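Local coordinates for aminoglycoside phosphotransferase (PDB 6EF6), which phosphorylates (S)-1-amino-2-propanol, acting as the small-molecule kinase of the aminoacetone utilization microcompartment, at residues W177-C180 against P185-G188; G188-A193 against R310-L315; A198-L203 against G337-A342. One frame throughout, in Å; residues are numbered along the deposited sequence.

Interactions 1 and 2 follow one another along the loop between helices 177-180 and 198-218 and share Gly-188. The first is a surface contact held by a backbone hydrogen bond and bridging water, with Trp-187 reaching a ligand pocket. Interaction 2 is buried and apolar, pressing Trp-190 and Ala-193 of the loop against helix 303-320; the two contacts touch where Trp-187 packs on Leu-313. Interaction 3, about 12 Å away from interaction 2 between centres, is partly buried and pairs helix 198-218 with helix 325-347; like interaction 2, it has no hydrogen bond across it. Interactions 2 and 3 touch through Arg-311 and Ser-338, which join helices 303-320 and 325-347.

Interaction 1. Residues W177-C180 against P185-G188; sequences WEHC and PRWG. With JFN ((2R)-1-methoxypropan-2-amine), chain C.
His-179 and Arg-186 meet with their flat groups almost parallel, the imidazole and guanidinium planes only 8° apart, although the two side chains cross obliquely. Arg-186 NH2 makes the approach, 3.6 Å from His-179 CB and just as near CG. Arg-186 CG lies anti to the backbone N (chi1 -176°), and a bend at chi3 swings the guanidinium back toward the helix; NH1 is bonded to the carbonyl of Ser-174, while the imidazole is held through ND1 by Asp-176. Between the backbones, Arg-186 N donates to His-179 O over 2.9 Å, fairly straight at 159° but arriving from above the carbonyl plane. Pro-185 tucks in beside this bond, its CB 3.6 Å from Cys-180 O. That carbonyl accepts from a water that takes the N-H of Trp-187 (2.9 Å from its N) and donates to Gly-188 O, tying the helix end to the loop at a second point. Residues 185-188 form a type I beta turn, closed by Gly-188 N to Pro-185 O, and the turn presents Trp-187, whose benzene end lies against JFN C15, as a wall of the amine-ligand pocket shared with Glu-53, Arg-310 and Trp-317.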
loop_
_atom_site.group_PDB
_atom_site.type_symbol
_atom_site.label_atom_id
_atom_site.label_comp_id
_atom_site.label_asym_id
_atom_site.label_seq_id
_atom_site.Cartn_x
_atom_site.Cartn_y
_atom_site.Cartn_z
ATOM N N TRP A 177 -1.865 11.580 11.524
ATOM C CA TRP A 177 -0.593 11.793 12.224
ATOM C C TRP A 177 -0.441 10.806 13.374
ATOM O O TRP A 177 0.604 10.142 13.492
ATOM C CB TRP A 177 -0.487 13.218 12.764
ATOM C CG TRP A 177 0.842 13.446 13.407
ATOM C CD1 TRP A 177 1.113 13.424 14.746
ATOM C CD2 TRP A 177 2.046 13.751 12.723
ATOM N NE1 TRP A 177 2.480 13.658 14.913
ATOM C CE2 TRP A 177 3.050 13.886 13.693
ATOM C CE3 TRP A 177 2.370 13.919 11.389
ATOM C CZ2 TRP A 177 4.396 14.150 13.327
ATOM C CZ3 TRP A 177 3.676 14.208 11.045
ATOM C CH2 TRP A 177 4.665 14.334 12.027
ATOM N N GLU A 178 -1.459 10.702 14.207
ATOM C CA GLU A 178 -1.442 9.823 15.376
ATOM C C GLU A 178 -0.979 8.407 15.031
ATOM O O GLU A 178 -0.171 7.810 15.757
ATOM C CB GLU A 178 -2.833 9.790 16.006
ATOM C CG GLU A 178 -2.891 8.743 17.150
ATOM C CD GLU A 178 -4.174 8.736 17.920
ATOM O OE1 GLU A 178 -5.050 9.574 17.630
ATOM O OE2 GLU A 178 -4.293 7.849 18.799
ATOM N N HIS A 179 -1.471 7.851 13.936
ATOM C CA HIS A 179 -1.239 6.445 13.642
ATOM C C HIS A 179 -0.054 6.232 12.727
ATOM O O HIS A 179 0.293 5.082 12.449
ATOM C CB HIS A 179 -2.501 5.769 13.071
ATOM C CG HIS A 179 -3.623 5.717 14.047
ATOM N ND1 HIS A 179 -4.554 6.723 14.169
ATOM C CD2 HIS A 179 -3.891 4.841 15.050
ATOM C CE1 HIS A 179 -5.400 6.428 15.146
ATOM N NE2 HIS A 179 -5.000 5.307 15.714
ATOM N N CYS A 180 0.581 7.305 12.249
ATOM C CA CYS A 180 1.812 7.191 11.489
ATOM C C CYS A 180 3.035 7.475 12.353
ATOM O O CYS A 180 3.914 6.622 12.499
ATOM C CB CYS A 180 1.793 8.178 10.308
ATOM S SG CYS A 180 0.580 7.815 8.986
ATOM N N PRO A 185 1.666 4.740 16.729
ATOM C CA PRO A 185 2.257 4.462 15.398
ATOM C C PRO A 185 2.059 3.006 14.998
ATOM O O PRO A 185 2.526 2.094 15.677
ATOM C CB PRO A 185 3.747 4.781 15.605
ATOM C CG PRO A 185 3.957 4.552 17.086
ATOM C CD PRO A 185 2.701 4.927 17.766
ATOM N N ARG A 186 1.414 2.783 13.853
ATOM C CA ARG A 186 0.994 1.421 13.511
ATOM C C ARG A 186 2.177 0.523 13.202
ATOM O O ARG A 186 2.100 -0.689 13.491
ATOM C CB ARG A 186 0.090 1.511 12.283
ATOM C CG ARG A 186 -0.505 0.151 11.884
ATOM C CD ARG A 186 -1.734 0.323 10.973
ATOM N NE ARG A 186 -2.820 1.082 11.612
ATOM C CZ ARG A 186 -3.243 2.281 11.235
ATOM N NH1 ARG A 186 -2.753 2.912 10.188
ATOM N NH2 ARG A 186 -4.179 2.845 11.953
ATOM N N TRP A 187 3.255 1.078 12.642
ATOM C CA TRP A 187 4.438 0.295 12.304
ATOM C C TRP A 187 5.592 0.576 13.259
ATOM O O TRP A 187 6.746 0.241 12.958
ATOM C CB TRP A 187 4.818 0.525 10.850
ATOM C CG TRP A 187 3.792 0.037 9.836
ATOM C CD1 TRP A 187 2.766 -0.854 10.039
ATOM C CD2 TRP A 187 3.747 0.406 8.466
ATOM N NE1 TRP A 187 2.071 -1.037 8.849
ATOM C CE2 TRP A 187 2.673 -0.307 7.872
ATOM C CE3 TRP A 187 4.524 1.238 7.662
ATOM C CZ2 TRP A 187 2.342 -0.163 6.551
ATOM C CZ3 TRP A 187 4.204 1.369 6.341
ATOM C CH2 TRP A 187 3.100 0.670 5.800
ATOM N N GLY A 188 5.282 1.113 14.423
ATOM C CA GLY A 188 6.301 1.408 15.419
ATOM C C GLY A 188 6.978 2.748 15.163
ATOM O O GLY A 188 6.597 3.528 14.313
HETATM C C07 JFN C . 7.234 -4.761 2.253
HETATM C C08 JFN C . 5.039 -2.454 4.147
HETATM C C09 JFN C . 5.846 -3.082 3.019
HETATM C C15 JFN C . 4.173 -1.343 3.577
HETATM N N04 JFN C . 4.122 -3.418 4.710
HETATM O O02 JFN C . 6.800 -4.028 3.374
HETATM O O HOH W 1 4.446 3.718 12.395
HETATM O O HOH W 2 7.048 6.187 13.492
#

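Interaction 2. Residues G188-A193 against R310-L315; sequences GRWQDA and RRLLLL. With NA (sodium ion), chain E.
Leu-312 sets its CD2 methyl over one face of Trp-190, 4.0 Å from the centroid of the five-membered ring and 8° off its normal, a CH-pi contact centred on the pyrrole ring but toward the rim of the indole as a whole. The two side chains run side by side and point the same way. Trp-190 CG sits between its own backbone N and carbonyl carbon (chi1 61°), which brings the indole alongside the leucine. Trp-190 CB, placed by the backbone, lies 3.5 Å from Leu-312 O. One helical turn on, Leu-315 packs next to Trp-190 CB and reaches Ala-193, whose CB lies 3.9 Å from Leu-315 CD1 and 3.7 Å from Leu-315 O.

The opposite face of the indole is covered by Gln-191, its amide carbon CD 3.4 Å above the ring and over its centre, so the ring is sandwiched between a methyl and an amide. Its NE1 is hydrogen-bonded to Gln-208 of helix 198-218, which helps fix the rotation of the indole; Leu-204 of that helix packs on both Trp-190 and Leu-315. A short 3-10 turn shapes the loop, with Asp-192 N bonded to Arg-189 O and Ala-193 N to Trp-190 O. From within this turn, Gln-191 O coordinates a sodium ion at 2.2 Å. Val-196 O and three waters complete the site.

Between these two segments the hold is mainly van der Waals packing, including methylene and methyl groups set against helix carbonyls, while the indole N-H is satisfied by a third element.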
loop_
_atom_site.group_PDB
_atom_site.type_symbol
_atom_site.label_atom_id
_atom_site.label_comp_id
_atom_site.label_asym_id
_atom_site.label_seq_id
_atom_site.Cartn_x
_atom_site.Cartn_y
_atom_site.Cartn_z
ATOM N N GLY A 188 5.282 1.113 14.423
ATOM C CA GLY A 188 6.301 1.408 15.419
ATOM C C GLY A 188 6.978 2.748 15.163
ATOM O O GLY A 188 6.597 3.528 14.313
ATOM N N ARG A 189 8.030 2.994 15.942
ATOM C CA ARG A 189 8.745 4.273 15.907
ATOM C C ARG A 189 9.940 4.190 14.972
ATOM O O ARG A 189 10.797 3.314 15.156
ATOM C CB ARG A 189 9.255 4.613 17.314
ATOM C CG ARG A 189 8.136 4.959 18.324
ATOM C CD ARG A 189 8.598 5.224 19.769
ATOM N NE ARG A 189 9.707 6.171 19.960
ATOM C CZ ARG A 189 9.600 7.496 19.985
ATOM N NH1 ARG A 189 8.418 8.099 19.816
ATOM N NH2 ARG A 189 10.696 8.213 20.187
ATOM N N TRP A 190 10.043 5.130 14.034
ATOM C CA TRP A 190 11.255 5.180 13.200
ATOM C C TRP A 190 12.481 5.447 14.045
ATOM O O TRP A 190 13.600 4.992 13.723
ATOM C CB TRP A 190 11.104 6.231 12.088
ATOM C CG TRP A 190 10.907 7.640 12.583
ATOM C CD1 TRP A 190 9.713 8.302 12.720
ATOM C CD2 TRP A 190 11.900 8.565 13.040
ATOM N NE1 TRP A 190 9.925 9.556 13.237
ATOM C CE2 TRP A 190 11.266 9.751 13.427
ATOM C CE3 TRP A 190 13.296 8.469 13.166
ATOM C CZ2 TRP A 190 11.941 10.826 13.955
ATOM C CZ3 TRP A 190 13.985 9.509 13.665
ATOM C CH2 TRP A 190 13.319 10.688 14.064
ATOM N N GLN A 191 12.304 6.085 15.206
ATOM C CA GLN A 191 13.393 6.384 16.108
ATOM C C GLN A 191 14.071 5.137 16.635
ATOM O O GLN A 191 15.247 5.223 17.042
ATOM C CB GLN A 191 12.920 7.220 17.287
ATOM C CG GLN A 191 12.429 8.599 16.921
ATOM C CD GLN A 191 10.932 8.690 16.697
ATOM O OE1 GLN A 191 10.282 7.729 16.276
ATOM N NE2 GLN A 191 10.393 9.857 16.998
ATOM N N ASP A 192 13.373 3.998 16.632
ATOM C CA ASP A 192 13.892 2.758 17.172
ATOM C C ASP A 192 14.556 1.870 16.127
ATOM O O ASP A 192 15.100 0.819 16.517
ATOM C CB ASP A 192 12.746 1.980 17.852
ATOM C CG ASP A 192 12.234 2.650 19.116
ATOM O OD1 ASP A 192 12.998 3.362 19.799
ATOM O OD2 ASP A 192 11.032 2.466 19.419
ATOM N N ALA A 193 14.665 2.308 14.884
ATOM C CA ALA A 193 15.287 1.491 13.857
ATOM C C ALA A 193 16.800 1.470 14.052
ATOM O O ALA A 193 17.406 2.448 14.472
ATOM C CB ALA A 193 14.965 2.066 12.485
ATOM N N ARG A 310 6.139 8.868 3.888
ATOM C CA ARG A 310 6.311 7.439 3.553
ATOM C C ARG A 310 7.695 6.933 3.974
ATOM O O ARG A 310 7.817 5.810 4.467
ATOM C CB ARG A 310 6.094 7.230 2.040
ATOM C CG ARG A 310 6.207 5.809 1.593
ATOM C CD ARG A 310 5.144 4.923 2.248
ATOM N NE ARG A 310 4.989 3.642 1.555
ATOM C CZ ARG A 310 4.104 2.703 1.800
ATOM N NH1 ARG A 310 3.286 2.854 2.856
ATOM N NH2 ARG A 310 4.041 1.583 1.072
ATOM N N ARG A 311 8.730 7.740 3.729
ATOM C CA ARG A 311 10.083 7.352 4.102
ATOM C C ARG A 311 10.194 7.030 5.581
ATOM O O ARG A 311 10.768 6.015 5.960
ATOM C CB ARG A 311 11.036 8.467 3.763
ATOM C CG ARG A 311 12.520 8.103 3.905
ATOM C CD ARG A 311 12.996 7.184 2.769
ATOM N NE ARG A 311 14.402 6.815 2.923
ATOM C CZ ARG A 311 15.178 6.303 1.978
ATOM N NH1 ARG A 311 14.677 6.143 0.756
ATOM N NH2 ARG A 311 16.424 6.019 2.219
ATOM N N LEU A 312 9.650 7.893 6.460
ATOM C CA LEU A 312 9.729 7.642 7.899
ATOM C C LEU A 312 8.943 6.408 8.265
ATOM O O LEU A 312 9.357 5.639 9.114
ATOM C CB LEU A 312 9.257 8.857 8.700
ATOM C CG LEU A 312 10.129 10.099 8.618
ATOM C CD1 LEU A 312 9.466 11.236 9.457
ATOM C CD2 LEU A 312 11.494 9.782 9.149
ATOM N N LEU A 313 7.748 6.254 7.675
ATOM C CA LEU A 313 6.971 5.064 7.923
ATOM C C LEU A 313 7.708 3.788 7.565
ATOM O O LEU A 313 7.619 2.790 8.278
ATOM C CB LEU A 313 5.624 5.129 7.230
ATOM C CG LEU A 313 4.564 5.939 7.924
ATOM C CD1 LEU A 313 3.463 6.316 6.944
ATOM C CD2 LEU A 313 3.983 5.218 9.164
ATOM N N LEU A 314 8.343 3.772 6.387
ATOM C CA LEU A 314 9.078 2.586 5.965
ATOM C C LEU A 314 10.335 2.349 6.777
ATOM O O LEU A 314 10.734 1.201 6.968
ATOM C CB LEU A 314 9.375 2.647 4.462
ATOM C CG LEU A 314 8.135 2.576 3.566
ATOM C CD1 LEU A 314 8.579 2.710 2.116
ATOM C CD2 LEU A 314 7.349 1.314 3.787
ATOM N N LEU A 315 10.951 3.412 7.285
ATOM C CA LEU A 315 12.064 3.238 8.213
ATOM C C LEU A 315 11.593 2.598 9.528
ATOM O O LEU A 315 12.228 1.681 10.026
ATOM C CB LEU A 315 12.679 4.618 8.459
ATOM C CG LEU A 315 13.881 4.690 9.403
ATOM C CD1 LEU A 315 15.039 3.780 8.990
ATOM C CD2 LEU A 315 14.380 6.138 9.486
HETATM NA NA NA E . 17.324 5.316 17.807
HETATM O O HOH W 3 15.827 4.522 19.992
HETATM O O HOH W 4 17.771 3.112 17.166
HETATM O O HOH W 5 16.833 7.490 18.322
#

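Interaction 3. Residues A198-L203 against G337-A342; sequences ASETAL and GSCALA
Ser-338 OG, next in the chain to the Cys-339 that meets Glu-200 and Leu-203, is gripped twice. Arg-311 NE donates to Ser-338 OG over 2.9 Å, and the hydroxyl in turn donates to the carbonyl of Tyr-334 one turn earlier in its own helix. It thus links helix 325-347 to helix 303-320 on the flank of the contact.

Across the contact itself the meeting is apolar. Cys-339 points at helix 198-218, and its SG comes alongside the aliphatic part of Glu-200, 3.5 Å from CB and 3.6 Å from CG. Glu-200 can offer that flank because its chain is bent at chi2 (83°), which folds the carboxylate away from the sulfur and back toward the start of its helix. There OE1 makes a weak hydrogen bond to Gly-197 N, a position where the N-terminal end of helix 198-218 would probably favour the negative charge.

The two helices belong to the largely helical C-terminal lobe of the kinase-like fold shared by aminoglycoside phosphotransferases and their relatives. They run in the same general direction, their axes 39° apart and 9.6 Å from each other at the closest point of these segments. Small residues line the 337-342 side: Cys-339 and Ala-342, three residues apart, both point toward the other helix.

Leu-203 lies against this surface, CD1 4.0 Å from Cys-339 CB. Beside it, Ala-342 CB closes to 3.9 Å from Leu-203 O. Leu-204 continues the contact by packing on Ser-338, Cys-339 and Ala-342, while Ala-342 also touches Ala-207 of helix 198-218 and Phe-308 of helix 303-320.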
loop_
_atom_site.group_PDB
_atom_site.type_symbol
_atom_site.label_atom_id
_atom_site.label_comp_id
_atom_site.label_asym_id
_atom_site.label_seq_id
_atom_site.Cartn_x
_atom_site.Cartn_y
_atom_site.Cartn_z
ATOM N N ALA A 198 22.159 9.329 17.257
ATOM C CA ALA A 198 22.021 10.714 17.735
ATOM C C ALA A 198 21.914 11.714 16.592
ATOM O O ALA A 198 21.013 12.539 16.566
ATOM C CB ALA A 198 23.202 11.029 18.654
ATOM N N SER A 199 22.862 11.680 15.627
ATOM C CA SER A 199 22.832 12.640 14.532
ATOM C C SER A 199 21.642 12.417 13.624
ATOM O O SER A 199 20.997 13.381 13.203
ATOM C CB SER A 199 24.114 12.551 13.700
ATOM O OG SER A 199 25.245 12.936 14.471
ATOM N N GLU A 200 21.327 11.163 13.349
ATOM C CA GLU A 200 20.193 10.858 12.482
ATOM C C GLU A 200 18.883 11.276 13.124
ATOM O O GLU A 200 17.992 11.850 12.473
ATOM C CB GLU A 200 20.110 9.375 12.143
ATOM C CG GLU A 200 21.350 8.782 11.456
ATOM C CD GLU A 200 22.459 8.377 12.337
ATOM O OE1 GLU A 200 22.499 8.732 13.551
ATOM O OE2 GLU A 200 23.408 7.722 11.873
ATOM N N THR A 201 18.724 11.013 14.432
ATOM C CA THR A 201 17.469 11.362 15.079
ATOM C C THR A 201 17.304 12.875 15.124
ATOM O O THR A 201 16.196 13.375 14.983
ATOM C CB THR A 201 17.423 10.761 16.461
ATOM O OG1 THR A 201 17.516 9.324 16.419
ATOM C CG2 THR A 201 16.126 11.120 17.137
ATOM N N ALA A 202 18.370 13.638 15.238
ATOM C CA ALA A 202 18.275 15.095 15.162
ATOM C C ALA A 202 17.773 15.551 13.798
ATOM O O ALA A 202 16.832 16.356 13.713
ATOM C CB ALA A 202 19.615 15.715 15.513
ATOM N N LEU A 203 18.415 15.103 12.707
ATOM C CA LEU A 203 17.986 15.496 11.355
ATOM C C LEU A 203 16.563 15.071 11.072
ATOM O O LEU A 203 15.745 15.853 10.586
ATOM C CB LEU A 203 18.908 14.869 10.308
ATOM C CG LEU A 203 20.189 15.638 10.018
ATOM C CD1 LEU A 203 21.095 14.797 9.180
ATOM C CD2 LEU A 203 19.830 16.870 9.228
ATOM N N GLY A 337 19.988 7.293 3.842
ATOM C CA GLY A 337 19.286 7.954 2.739
ATOM C C GLY A 337 18.118 8.794 3.247
ATOM O O GLY A 337 17.841 9.863 2.687
ATOM N N SER A 338 17.500 8.402 4.356
ATOM C CA SER A 338 16.420 9.192 4.933
ATOM C C SER A 338 16.968 10.529 5.427
ATOM O O SER A 338 16.298 11.574 5.312
ATOM C CB SER A 338 15.765 8.442 6.074
ATOM O OG SER A 338 15.271 7.163 5.691
ATOM N N CYS A 339 18.173 10.522 6.000
ATOM C CA CYS A 339 18.809 11.742 6.461
ATOM C C CYS A 339 19.158 12.675 5.310
ATOM O O CYS A 339 19.031 13.910 5.449
ATOM C CB CYS A 339 20.048 11.417 7.290
ATOM S SG CYS A 339 19.676 10.662 8.877
ATOM N N ALA A 340 19.650 12.139 4.189
ATOM C CA ALA A 340 19.913 12.953 3.018
ATOM C C ALA A 340 18.634 13.633 2.543
ATOM O O ALA A 340 18.655 14.838 2.220
ATOM C CB ALA A 340 20.579 12.111 1.929
ATOM N N LEU A 341 17.528 12.893 2.497
ATOM C CA LEU A 341 16.242 13.478 2.138
ATOM C C LEU A 341 15.830 14.540 3.153
ATOM O O LEU A 341 15.341 15.623 2.772
ATOM C CB LEU A 341 15.209 12.368 2.031
ATOM C CG LEU A 341 15.399 11.431 0.844
ATOM C CD1 LEU A 341 14.498 10.229 0.979
ATOM C CD2 LEU A 341 15.180 12.153 -0.504
ATOM N N ALA A 342 15.997 14.274 4.445
ATOM C CA ALA A 342 15.637 15.221 5.494
ATOM C C ALA A 342 16.391 16.533 5.325
ATOM O O ALA A 342 15.805 17.612 5.492
ATOM C CB ALA A 342 15.885 14.608 6.848
#